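Local coordinates for protein putative NADPH:quinone oxidoreductase (Ralstonia eutropha, PDB 3IUP) that probably catalyses the NADPH-dependent reduction of quinones, holding the dinucleotide in a Rossmann-type domain of the medium-chain dehydrogenase/reductase kind, at residues A[152-155]-A[156-160]; A[162-165]-A[166-169]. All blocks are in the same frame, centred on the assembly; numbering follows the deposited sequence.

Interaction 1. Residues A[152-155]-A[156-160]; sequences SSFV and NPLTA. With NDP (NADPH dihydro-nicotinamide-adenine-dinucleotide phosphate), chain C.
The first turn of helix 155-169 is set by two backbone bonds, Leu158 N to Phe154 O at 3.0 Å and Thr159 N to Val155 O at 3.2 Å. Val155 O is gripped twice, because Thr159 OG1 also donates to it at 2.6 Å, tilted 20° from the carbonyl plane. With its hydroxyl beside its own backbone N (chi1 -61°), Thr159 turns back to that carbonyl and also puts OG1 3.0 Å from C4N of NADPH, the hydride-carrying carbon. Val155 CG1 approaches the same nicotinamide ring, 3.3 Å from C5N. Asn156 spans ring and phosphate: OD1 lies 3.5 Å from C6N of NADPH, and ND2 gives an almost straight bond to the phosphate oxygen O2N (3.1 Å, 168°). Its backbone N donates to a water that also bonds to Ser152 O. On the side of the turn away from the cofactor, Phe154 and Leu158 lie alongside each other, CD1 to CD1 4.0 Å. Glu97 accepts from the backbone N of both Phe154 and Val155. Phe154, Pro157 and Leu158 pack on helix 320-332, whereas Asn156 and Thr159 face Leu184 of helix 183-195.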
loop_
_atom_site.group_PDB
_atom_site.type_symbol
_atom_site.label_atom_id
_atom_site.label_comp_id
_atom_site.label_asym_id
_atom_site.label_seq_id
_atom_site.Cartn_x
_atom_site.Cartn_y
_atom_site.Cartn_z
ATOM N N SER A 152 1.231 -0.779 -30.965
ATOM C CA SER A 152 0.942 -0.667 -29.542
ATOM C C SER A 152 0.327 -1.963 -29.050
ATOM O O SER A 152 -0.599 -1.942 -28.256
ATOM C CB SER A 152 -0.031 0.499 -29.316
ATOM O OG SER A 152 0.608 1.753 -29.566
ATOM N N SER A 153 0.843 -3.100 -29.514
ATOM C CA SER A 153 0.223 -4.395 -29.217
ATOM C C SER A 153 0.479 -4.875 -27.792
ATOM O O SER A 153 -0.225 -5.775 -27.301
ATOM C CB SER A 153 0.766 -5.469 -30.178
ATOM O OG SER A 153 0.275 -5.233 -31.459
ATOM N N PHE A 154 1.517 -4.368 -27.154
ATOM C CA PHE A 154 1.933 -4.942 -25.865
ATOM C C PHE A 154 1.556 -4.101 -24.651
ATOM O O PHE A 154 0.844 -4.572 -23.751
ATOM C CB PHE A 154 3.430 -5.236 -25.853
ATOM C CG PHE A 154 3.856 -6.319 -26.801
ATOM C CD1 PHE A 154 3.983 -7.625 -26.355
ATOM C CD2 PHE A 154 4.186 -6.031 -28.118
ATOM C CE1 PHE A 154 4.417 -8.647 -27.217
ATOM C CE2 PHE A 154 4.611 -7.027 -28.984
ATOM C CZ PHE A 154 4.728 -8.343 -28.539
ATOM N N VAL A 155 2.085 -2.883 -24.566
ATOM C CA VAL A 155 2.115 -2.165 -23.311
ATOM C C VAL A 155 0.671 -1.868 -22.824
ATOM O O VAL A 155 0.247 -2.282 -21.735
ATOM C CB VAL A 155 2.960 -0.875 -23.441
ATOM C CG1 VAL A 155 2.851 0.083 -22.226
ATOM C CG2 VAL A 155 4.493 -1.265 -23.680
ATOM N N ASN A 156 -0.096 -1.185 -23.644
ATOM C CA ASN A 156 -1.480 -0.857 -23.240
ATOM C C ASN A 156 -2.459 -2.033 -23.238
ATOM O O ASN A 156 -3.182 -2.237 -22.217
ATOM C CB ASN A 156 -2.016 0.403 -23.943
ATOM C CG ASN A 156 -1.345 1.676 -23.433
ATOM O OD1 ASN A 156 -0.635 1.666 -22.412
ATOM N ND2 ASN A 156 -1.537 2.798 -24.172
ATOM N N PRO A 157 -2.468 -2.856 -24.298
ATOM C CA PRO A 157 -3.418 -3.954 -24.277
ATOM C C PRO A 157 -3.193 -4.965 -23.140
ATOM O O PRO A 157 -4.159 -5.428 -22.520
ATOM C CB PRO A 157 -3.243 -4.594 -25.665
ATOM C CG PRO A 157 -2.840 -3.477 -26.540
ATOM C CD PRO A 157 -1.923 -2.620 -25.654
ATOM N N LEU A 158 -1.943 -5.330 -22.879
ATOM C CA LEU A 158 -1.686 -6.340 -21.873
ATOM C C LEU A 158 -1.866 -5.752 -20.492
ATOM O O LEU A 158 -2.218 -6.480 -19.579
ATOM C CB LEU A 158 -0.318 -6.987 -21.995
ATOM C CG LEU A 158 -0.167 -7.800 -23.259
ATOM C CD1 LEU A 158 1.309 -8.281 -23.420
ATOM C CD2 LEU A 158 -1.186 -8.985 -23.392
ATOM N N THR A 159 -1.600 -4.460 -20.321
ATOM C CA THR A 159 -1.832 -3.829 -19.039
ATOM C C THR A 159 -3.320 -3.796 -18.774
ATOM O O THR A 159 -3.740 -4.095 -17.655
ATOM C CB THR A 159 -1.198 -2.453 -18.969
ATOM O OG1 THR A 159 0.225 -2.590 -19.141
ATOM C CG2 THR A 159 -1.457 -1.735 -17.646
ATOM N N ALA A 160 -4.119 -3.436 -19.770
ATOM C CA ALA A 160 -5.574 -3.388 -19.576
ATOM C C ALA A 160 -6.088 -4.769 -19.223
ATOM O O ALA A 160 -6.857 -4.933 -18.271
ATOM C CB ALA A 160 -6.282 -2.826 -20.789
HETATM P PA NDP C . -2.323 8.527 -22.886
HETATM O O1A NDP C . -3.124 7.960 -23.951
HETATM O O2A NDP C . -1.214 9.445 -23.226
HETATM O O5B NDP C . -3.414 9.320 -21.927
HETATM C C5B NDP C . -2.900 9.905 -20.726
HETATM C C4B NDP C . -4.054 10.394 -19.905
HETATM O O4B NDP C . -3.488 10.914 -18.737
HETATM C C3B NDP C . -4.859 11.508 -20.594
HETATM O O3B NDP C . -6.260 11.329 -20.559
HETATM C C2B NDP C . -4.516 12.761 -19.758
HETATM O O2B NDP C . -5.594 13.686 -19.619
HETATM C C1B NDP C . -4.177 12.128 -18.416
HETATM N N9A NDP C . -3.266 12.941 -17.601
HETATM C C8A NDP C . -2.063 13.463 -18.034
HETATM N N7A NDP C . -1.462 14.076 -16.999
HETATM C C5A NDP C . -2.264 13.946 -15.881
HETATM C C6A NDP C . -2.169 14.376 -14.542
HETATM N N6A NDP C . -1.174 15.155 -14.081
HETATM N N1A NDP C . -3.180 14.054 -13.661
HETATM C C2A NDP C . -4.280 13.361 -14.063
HETATM N N3A NDP C . -4.369 12.941 -15.370
HETATM C C4A NDP C . -3.389 13.226 -16.260
HETATM O O3 NDP C . -1.644 7.445 -21.895
HETATM P PN NDP C . -1.592 5.898 -22.098
HETATM O O1N NDP C . -2.880 5.289 -22.322
HETATM O O2N NDP C . -0.504 5.497 -23.053
HETATM O O5D NDP C . -1.086 5.455 -20.613
HETATM C C5D NDP C . -2.002 5.537 -19.510
HETATM C C4D NDP C . -1.244 5.336 -18.202
HETATM O O4D NDP C . -0.975 3.923 -18.090
HETATM C C3D NDP C . 0.100 6.082 -18.072
HETATM O O3D NDP C . 0.299 6.562 -16.758
HETATM C C2D NDP C . 1.096 4.967 -18.351
HETATM O O2D NDP C . 2.405 5.170 -17.841
HETATM C C1D NDP C . 0.377 3.813 -17.648
HETATM N N1N NDP C . 0.915 2.479 -17.998
HETATM C C2N NDP C . 1.548 1.811 -17.001
HETATM C C3N NDP C . 2.102 0.576 -17.211
HETATM C C7N NDP C . 2.683 -0.213 -16.053
HETATM O O7N NDP C . 3.334 -1.398 -16.383
HETATM N N7N NDP C . 2.630 0.171 -14.771
HETATM C C4N NDP C . 1.778 -0.168 -18.448
HETATM C C5N NDP C . 1.053 0.652 -19.485
HETATM C C6N NDP C . 0.641 1.951 -19.211
HETATM P P2B NDP C . -5.377 15.292 -19.892
HETATM O O1X NDP C . -5.821 15.555 -21.337
HETATM O O2X NDP C . -3.933 15.736 -19.679
HETATM O O3X NDP C . -6.311 15.960 -18.871
HETATM O O HOH W 1 0.670 0.097 -26.049
#

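Interaction 2. Residues A[162-165]-A[166-169]; sequences GMVE and TMRL. With ACT (acetate ion), chain H; ACT (acetate ion), chain I.
Val164 and Arg168 run side by side one turn apart, and the valine CG1 rests over one face of the guanidinium, displaced toward its rim, 3.5 Å from Arg168 NH1. The arginine chain is extended from CG to NE, which carries the flat group back along the helix as far as this methyl. Two acetate ions, probably from the crystallisation liquor, sit near the guanidinium plane at its edge. One is held by NH1 and NH2 together, its O lying 3.0 Å from Arg168 NH1; the other takes a weak bond from NH1, bent to 127°. Glu165 leaves the helix with CG anti to its backbone N (chi1 -167°), which brings this methylene to 3.8 Å from Leu169 CD1, the two chains crossing at a slant. A bend at chi2 then turns the carboxylate, whose OE2 forms a salt bridge with Arg322. Thr166 turns inward: its OG1 and N both donate to Gly162 O, each at 2.8 Å and from opposite faces of the carbonyl plane, and OG1 is also hydrogen-bonded to Trp309 NE1. Selenomethionine Met167, bent at chi3, brings CE to 4.1 Å from Val164 CG1. Met163, Thr166 and Met167 lie against strand 243-249, with Met163 and Met167 also on strand 175-177. The straight i to i+4 bonds, such as Arg168 N to Val164 O at 170°, mark a regular alpha-helix, here packed against the parallel sheet of a Rossmann-type domain with Arg168 exposed and Glu165 buried.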
loop_
_atom_site.group_PDB
_atom_site.type_symbol
_atom_site.label_atom_id
_atom_site.label_comp_id
_atom_site.label_asym_id
_atom_site.label_seq_id
_atom_site.Cartn_x
_atom_site.Cartn_y
_atom_site.Cartn_z
ATOM N N GLY A 162 -4.301 -7.098 -17.942
ATOM C CA GLY A 162 -3.722 -7.410 -16.664
ATOM C C GLY A 162 -4.423 -6.823 -15.466
ATOM O O GLY A 162 -4.397 -7.395 -14.383
HETATM N N MSE A 163 -5.051 -5.672 -15.656
HETATM C CA MSE A 163 -5.910 -5.097 -14.585
HETATM C C MSE A 163 -7.068 -6.028 -14.288
HETATM O O MSE A 163 -7.362 -6.284 -13.135
HETATM C CB MSE A 163 -6.429 -3.718 -15.011
HETATM C CG MSE A 163 -5.347 -2.786 -15.115
HETATM SE SE MSE A 163 -6.116 -1.061 -15.736
HETATM C CE MSE A 163 -4.566 -0.130 -15.580
ATOM N N VAL A 164 -7.736 -6.508 -15.328
ATOM C CA VAL A 164 -8.824 -7.455 -15.155
ATOM C C VAL A 164 -8.338 -8.792 -14.560
ATOM O O VAL A 164 -8.941 -9.334 -13.613
ATOM C CB VAL A 164 -9.608 -7.662 -16.436
ATOM C CG1 VAL A 164 -10.665 -8.758 -16.240
ATOM C CG2 VAL A 164 -10.235 -6.316 -16.861
ATOM N N GLU A 165 -7.201 -9.249 -15.051
ATOM C CA GLU A 165 -6.566 -10.457 -14.489
ATOM C C GLU A 165 -6.225 -10.325 -12.993
ATOM O O GLU A 165 -6.542 -11.207 -12.209
ATOM C CB GLU A 165 -5.334 -10.826 -15.300
ATOM C CG GLU A 165 -4.804 -12.255 -14.982
ATOM C CD GLU A 165 -5.480 -13.320 -15.857
ATOM O OE1 GLU A 165 -6.439 -13.017 -16.584
ATOM O OE2 GLU A 165 -5.032 -14.479 -15.796
ATOM N N THR A 166 -5.588 -9.231 -12.610
ATOM C CA THR A 166 -5.293 -8.923 -11.246
ATOM C C THR A 166 -6.534 -8.820 -10.375
ATOM O O THR A 166 -6.534 -9.356 -9.308
ATOM C CB THR A 166 -4.495 -7.591 -11.119
ATOM O OG1 THR A 166 -3.263 -7.679 -11.860
ATOM C CG2 THR A 166 -4.133 -7.297 -9.692
HETATM N N MSE A 167 -7.563 -8.117 -10.843
HETATM C CA MSE A 167 -8.848 -8.065 -10.166
HETATM C C MSE A 167 -9.337 -9.473 -9.766
HETATM O O MSE A 167 -9.670 -9.757 -8.586
HETATM C CB MSE A 167 -9.858 -7.428 -11.115
HETATM C CG MSE A 167 -11.250 -7.290 -10.593
HETATM SE SE MSE A 167 -12.511 -6.818 -12.028
HETATM C CE MSE A 167 -12.734 -8.588 -12.738
ATOM N N ARG A 168 -9.380 -10.346 -10.759
ATOM C CA ARG A 168 -9.788 -11.730 -10.536
ATOM C C ARG A 168 -8.863 -12.513 -9.621
ATOM O O ARG A 168 -9.331 -13.206 -8.732
ATOM C CB ARG A 168 -9.913 -12.438 -11.860
ATOM C CG ARG A 168 -11.129 -11.990 -12.654
ATOM C CD ARG A 168 -11.072 -12.427 -14.056
ATOM N NE ARG A 168 -12.347 -12.137 -14.705
ATOM C CZ ARG A 168 -12.507 -11.991 -16.010
ATOM N NH1 ARG A 168 -11.487 -12.150 -16.849
ATOM N NH2 ARG A 168 -13.705 -11.701 -16.481
ATOM N N LEU A 169 -7.564 -12.415 -9.851
ATOM C CA LEU A 169 -6.587 -13.094 -9.003
ATOM C C LEU A 169 -6.667 -12.687 -7.548
ATOM O O LEU A 169 -6.427 -13.507 -6.660
ATOM C CB LEU A 169 -5.156 -12.900 -9.507
ATOM C CG LEU A 169 -4.831 -13.684 -10.775
ATOM C CD1 LEU A 169 -3.616 -13.097 -11.460
ATOM C CD2 LEU A 169 -4.639 -15.196 -10.445
HETATM C C ACT H . -8.580 -11.553 -18.346
HETATM O O ACT H . -9.230 -12.037 -19.349
HETATM O OXT ACT H . -8.949 -11.809 -17.144
HETATM C CH3 ACT H . -7.357 -10.730 -18.564
HETATM C C ACT I . -13.325 -12.685 -19.956
HETATM O O ACT I . -12.880 -11.633 -19.417
HETATM O OXT ACT I . -14.304 -13.223 -19.373
HETATM C CH3 ACT I . -12.730 -13.265 -21.210
#

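Overall arrangement
Along the chain, the short loop after helix 147-150 leads through interaction 1 into helix 155-169, and interaction 2 follows on that helix to its end. The two are in series, neither nested nor crossed, with centres about 14 Å apart; each spans consecutive residues and closes no long loop. Interaction 1, about 7 Å from the chain centre, joins the helix start to helices 183-195 and 320-332 and to the NADPH site. Interaction 2, about 17 Å from that centre, lays the helix across strands 175-177 and 243-249. Helix 311-318 touches both, and helix 155-169 runs from the NADPH site, over the middle strands of the parallel sheet, to exposed Arg168 and Leu169.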